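Local coordinates for protein hemolysin BL lytic component L1 (PDB 7NMQ) that serves as one lytic component of the haemolysin BL enterotoxin of Bacillus cereus, probably taking part in alpha-helical pore formation in target-cell membranes, at residues Asn124-Thr129 and Ile307-Asn312. Sequence-based numbering, arbitrary orientation.
Sequences NSKEVT and IQKQWN
Build two regular alpha-helical pieces, 124-129 and 307-312, running nearly antiparallel: their axes come within 8.8 Å, with 160° between the N-to-C directions (signed crossing angle -160°). The nearest CA atoms are those of S125 and Q308, 5.2 Å apart, and the two pieces bury 372 Å² in all. Two polar links hold one flank. OG of S125 (chi1 t) donates a hydrogen bond to OD1 of N312 at 2.6 Å. Q308, extended through chi1 and chi2 (both t), reaches across so that its NE2 gives a hydrogen bond to the backbone O of S125 at 3.0 Å. The exact place of the Q308 amide group is less sure, because its NE2 is modelled too close to OG1 of T129. These pieces belong to the long helices 107-154 and 275-325, packed side by side in the elongated helical bundle of this ClyA/HBL-like toxin. Aromatic packing fills the other flank. The CA-to-CB bond of W311 (chi1 m, chi2 121°) points toward 124-129, and its indole receives N124 on one face: CB of N124 sits 3.8 Å from the centroid of the five-membered ring, a CH-pi contact, while ND2 comes 3.4 Å from CH2 of W311. The apolar contacts centre on V128, whose CG2 lies 4.1 Å from CG2 of I307 and 4.3 Å from CD1 of W311. Helix 45-103 closes over this side, T80 touching V128 and I307, and I84 meeting W311.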
ATOM      1  N   ASN A 124      14.558 -14.438   5.178  1.00 13.71           N
ATOM      2  CA  ASN A 124      13.357 -13.615   4.962  1.00 12.56           C
ATOM      3  C   ASN A 124      13.521 -12.300   5.699  1.00 12.88           C
ATOM      4  O   ASN A 124      13.139 -11.266   5.134  1.00 14.13           O
ATOM      5  CB  ASN A 124      12.098 -14.359   5.332  1.00 13.11           C
ATOM      6  CG  ASN A 124      11.849 -15.507   4.382  1.00 13.72           C
ATOM      7  OD1 ASN A 124      12.434 -15.594   3.299  1.00 15.84           O
ATOM      8  ND2 ASN A 124      10.952 -16.368   4.782  1.00 14.53           N
ATOM      9  N   SER A 125      14.054 -12.323   6.916  1.00 13.07           N
ATOM     10  CA  SER A 125      14.258 -11.077   7.678  1.00 14.00           C
ATOM     11  C   SER A 125      15.253 -10.193   6.925  1.00 13.15           C
ATOM     12  O   SER A 125      15.002  -8.969   6.775  1.00 15.50           O
ATOM     13  CB  SER A 125      14.752 -11.373   9.056  1.00 15.55           C
ATOM     14  OG  SER A 125      15.095 -10.154   9.678  1.00 17.38           O
ATOM     15  N   LYS A 126      16.347 -10.775   6.455  1.00 14.93           N
ATOM     16  CA  LYS A 126      17.411 -10.001   5.767  1.00 17.13           C
ATOM     17  C   LYS A 126      16.831  -9.373   4.487  1.00 17.11           C
ATOM     18  O   LYS A 126      17.174  -8.204   4.145  1.00 18.74           O
ATOM     19  CB  LYS A 126      18.624 -10.871   5.444  1.00 20.79           C
ATOM     20  CG  LYS A 126      19.851 -10.128   4.950  1.00 26.76           C
ATOM     21  CD  LYS A 126      20.984 -11.073   4.546  1.00 34.47           C
ATOM     22  CE  LYS A 126      22.102 -10.350   3.827  1.00 42.20           C
ATOM     23  NZ  LYS A 126      22.907  -9.533   4.769  1.00 48.99           N
ATOM     24  N   GLU A 127      16.003 -10.115   3.758  1.00 15.56           N
ATOM     25  CA  GLU A 127      15.420  -9.637   2.489  1.00 16.46           C
ATOM     26  C   GLU A 127      14.519  -8.439   2.771  1.00 15.92           C
ATOM     27  O   GLU A 127      14.533  -7.487   1.955  1.00 16.33           O
ATOM     28  CB  GLU A 127      14.645 -10.704   1.741  1.00 17.63           C
ATOM     29  CG  GLU A 127      15.547 -11.743   1.083  1.00 18.53           C
ATOM     30  CD  GLU A 127      14.888 -12.564  -0.023  1.00 22.25           C
ATOM     31  OE1 GLU A 127      13.780 -12.160  -0.572  1.00 24.46           O
ATOM     32  OE2 GLU A 127      15.493 -13.589  -0.379  1.00 30.64           O
ATOM     33  N   VAL A 128      13.780  -8.432   3.876  1.00 16.35           N
ATOM     34  CA  VAL A 128      12.904  -7.269   4.167  1.00 17.74           C
ATOM     35  C   VAL A 128      13.786  -6.041   4.333  1.00 17.54           C
ATOM     36  O   VAL A 128      13.386  -4.964   3.882  1.00 16.97           O
ATOM     37  CB  VAL A 128      11.990  -7.428   5.396  1.00 21.52           C
ATOM     38  CG1 VAL A 128      11.186  -6.166   5.658  1.00 23.64           C
ATOM     39  CG2 VAL A 128      11.056  -8.578   5.218  1.00 24.62           C
ATOM     40  N   THR A 129      14.910  -6.128   5.027  1.00 20.37           N
ATOM     41  CA  THR A 129      15.843  -4.995   5.208  1.00 21.48           C
ATOM     42  C   THR A 129      16.180  -4.387   3.847  1.00 18.18           C
ATOM     43  O   THR A 129      16.179  -3.134   3.720  1.00 19.36           O
ATOM     44  CB  THR A 129      17.125  -5.421   5.917  1.00 25.65           C
ATOM     45  OG1 THR A 129      16.671  -5.735   7.229  1.00 32.33           O
ATOM     46  CG2 THR A 129      18.182  -4.342   5.906  1.00 30.63           C
ATOM     47  N   ILE A 307       6.820  -6.440   9.632  1.00 14.67           N
ATOM     48  CA  ILE A 307       7.048  -7.803   9.077  1.00 13.44           C
ATOM     49  C   ILE A 307       8.446  -8.252   9.482  1.00 13.32           C
ATOM     50  O   ILE A 307       8.613  -9.408   9.935  1.00 13.75           O
ATOM     51  CB  ILE A 307       6.838  -7.870   7.556  1.00 13.03           C
ATOM     52  CG1 ILE A 307       5.348  -7.673   7.247  1.00 14.92           C
ATOM     53  CG2 ILE A 307       7.386  -9.145   6.931  1.00 12.97           C
ATOM     54  CD1 ILE A 307       4.998  -7.617   5.779  1.00 16.23           C
ATOM     55  N   GLN A 308       9.441  -7.381   9.352  1.00 13.35           N
ATOM     56  CA  GLN A 308      10.819  -7.737   9.758  1.00 14.21           C
ATOM     57  C   GLN A 308      10.856  -8.116  11.250  1.00 13.96           C
ATOM     58  O   GLN A 308      11.476  -9.150  11.586  1.00 14.28           O
ATOM     59  CB  GLN A 308      11.757  -6.577   9.476  1.00 15.65           C
ATOM     60  CG  GLN A 308      13.137  -6.915  10.002  1.00 19.14           C
ATOM     61  CD  GLN A 308      14.135  -5.981   9.432  1.00 20.42           C
ATOM     62  OE1 GLN A 308      14.104  -4.798   9.724  1.00 23.20           O
ATOM     63  NE2 GLN A 308      14.990  -6.527   8.578  1.00 26.64           N
ATOM     64  N   LYS A 309      10.232  -7.338  12.112  1.00 14.50           N
ATOM     65  CA  LYS A 309      10.149  -7.614  13.560  1.00 15.51           C
ATOM     66  C   LYS A 309       9.519  -8.994  13.779  1.00 15.21           C
ATOM     67  O   LYS A 309      10.033  -9.744  14.643  1.00 17.11           O
ATOM     68  CB  LYS A 309       9.351  -6.530  14.278  1.00 16.79           C
ATOM     69  CG  LYS A 309       9.122  -6.745  15.767  1.00 21.92           C
ATOM     70  CD  LYS A 309       8.590  -5.509  16.485  1.00 27.59           C
ATOM     71  CE  LYS A 309       7.320  -4.974  15.872  1.00 33.80           C
ATOM     72  NZ  LYS A 309       6.305  -6.041  15.735  1.00 43.87           N
ATOM     73  N   GLN A 310       8.479  -9.344  13.029  1.00 14.66           N
ATOM     74  CA  GLN A 310       7.777 -10.636  13.218  1.00 14.70           C
ATOM     75  C   GLN A 310       8.715 -11.767  12.814  1.00 13.34           C
ATOM     76  O   GLN A 310       8.755 -12.792  13.553  1.00 13.99           O
ATOM     77  CB  GLN A 310       6.488 -10.770  12.447  1.00 15.74           C
ATOM     78  CG  GLN A 310       5.496  -9.680  12.780  1.00 17.89           C
ATOM     79  CD  GLN A 310       5.125  -9.543  14.232  1.00 22.16           C
ATOM     80  OE1 GLN A 310       5.068 -10.508  15.009  1.00 24.87           O
ATOM     81  NE2 GLN A 310       4.791  -8.316  14.595  1.00 27.17           N
ATOM     82  N   TRP A 311       9.473 -11.613  11.731  1.00 12.33           N
ATOM     83  CA  TRP A 311      10.437 -12.693  11.371  1.00 12.32           C
ATOM     84  C   TRP A 311      11.506 -12.815  12.457  1.00 13.21           C
ATOM     85  O   TRP A 311      11.895 -13.939  12.789  1.00 14.27           O
ATOM     86  CB  TRP A 311      11.089 -12.424  10.013  1.00 12.14           C
ATOM     87  CG  TRP A 311      10.264 -12.707   8.806  1.00 11.96           C
ATOM     88  CD1 TRP A 311       9.950 -11.781   7.861  1.00 12.96           C
ATOM     89  CD2 TRP A 311       9.670 -13.946   8.393  1.00 12.08           C
ATOM     90  NE1 TRP A 311       9.229 -12.373   6.863  1.00 13.08           N
ATOM     91  CE2 TRP A 311       9.058 -13.714   7.149  1.00 11.57           C
ATOM     92  CE3 TRP A 311       9.632 -15.242   8.902  1.00 13.09           C
ATOM     93  CZ2 TRP A 311       8.372 -14.705   6.460  1.00 12.54           C
ATOM     94  CZ3 TRP A 311       8.990 -16.231   8.199  1.00 14.15           C
ATOM     95  CH2 TRP A 311       8.367 -15.974   6.981  1.00 12.65           C
ATOM     96  N   ASN A 312      11.998 -11.705  12.956  1.00 13.60           N
ATOM     97  CA  ASN A 312      13.033 -11.752  14.013  1.00 14.59           C
ATOM     98  C   ASN A 312      12.496 -12.434  15.280  1.00 15.07           C
ATOM     99  O   ASN A 312      13.212 -13.257  15.858  1.00 16.01           O
ATOM    100  CB  ASN A 312      13.570 -10.368  14.299  1.00 16.00           C
ATOM    101  CG  ASN A 312      14.361  -9.835  13.127  1.00 17.36           C
ATOM    102  OD1 ASN A 312      14.818 -10.579  12.266  1.00 18.96           O
ATOM    103  ND2 ASN A 312      14.566  -8.541  13.133  1.00 20.49           N
TER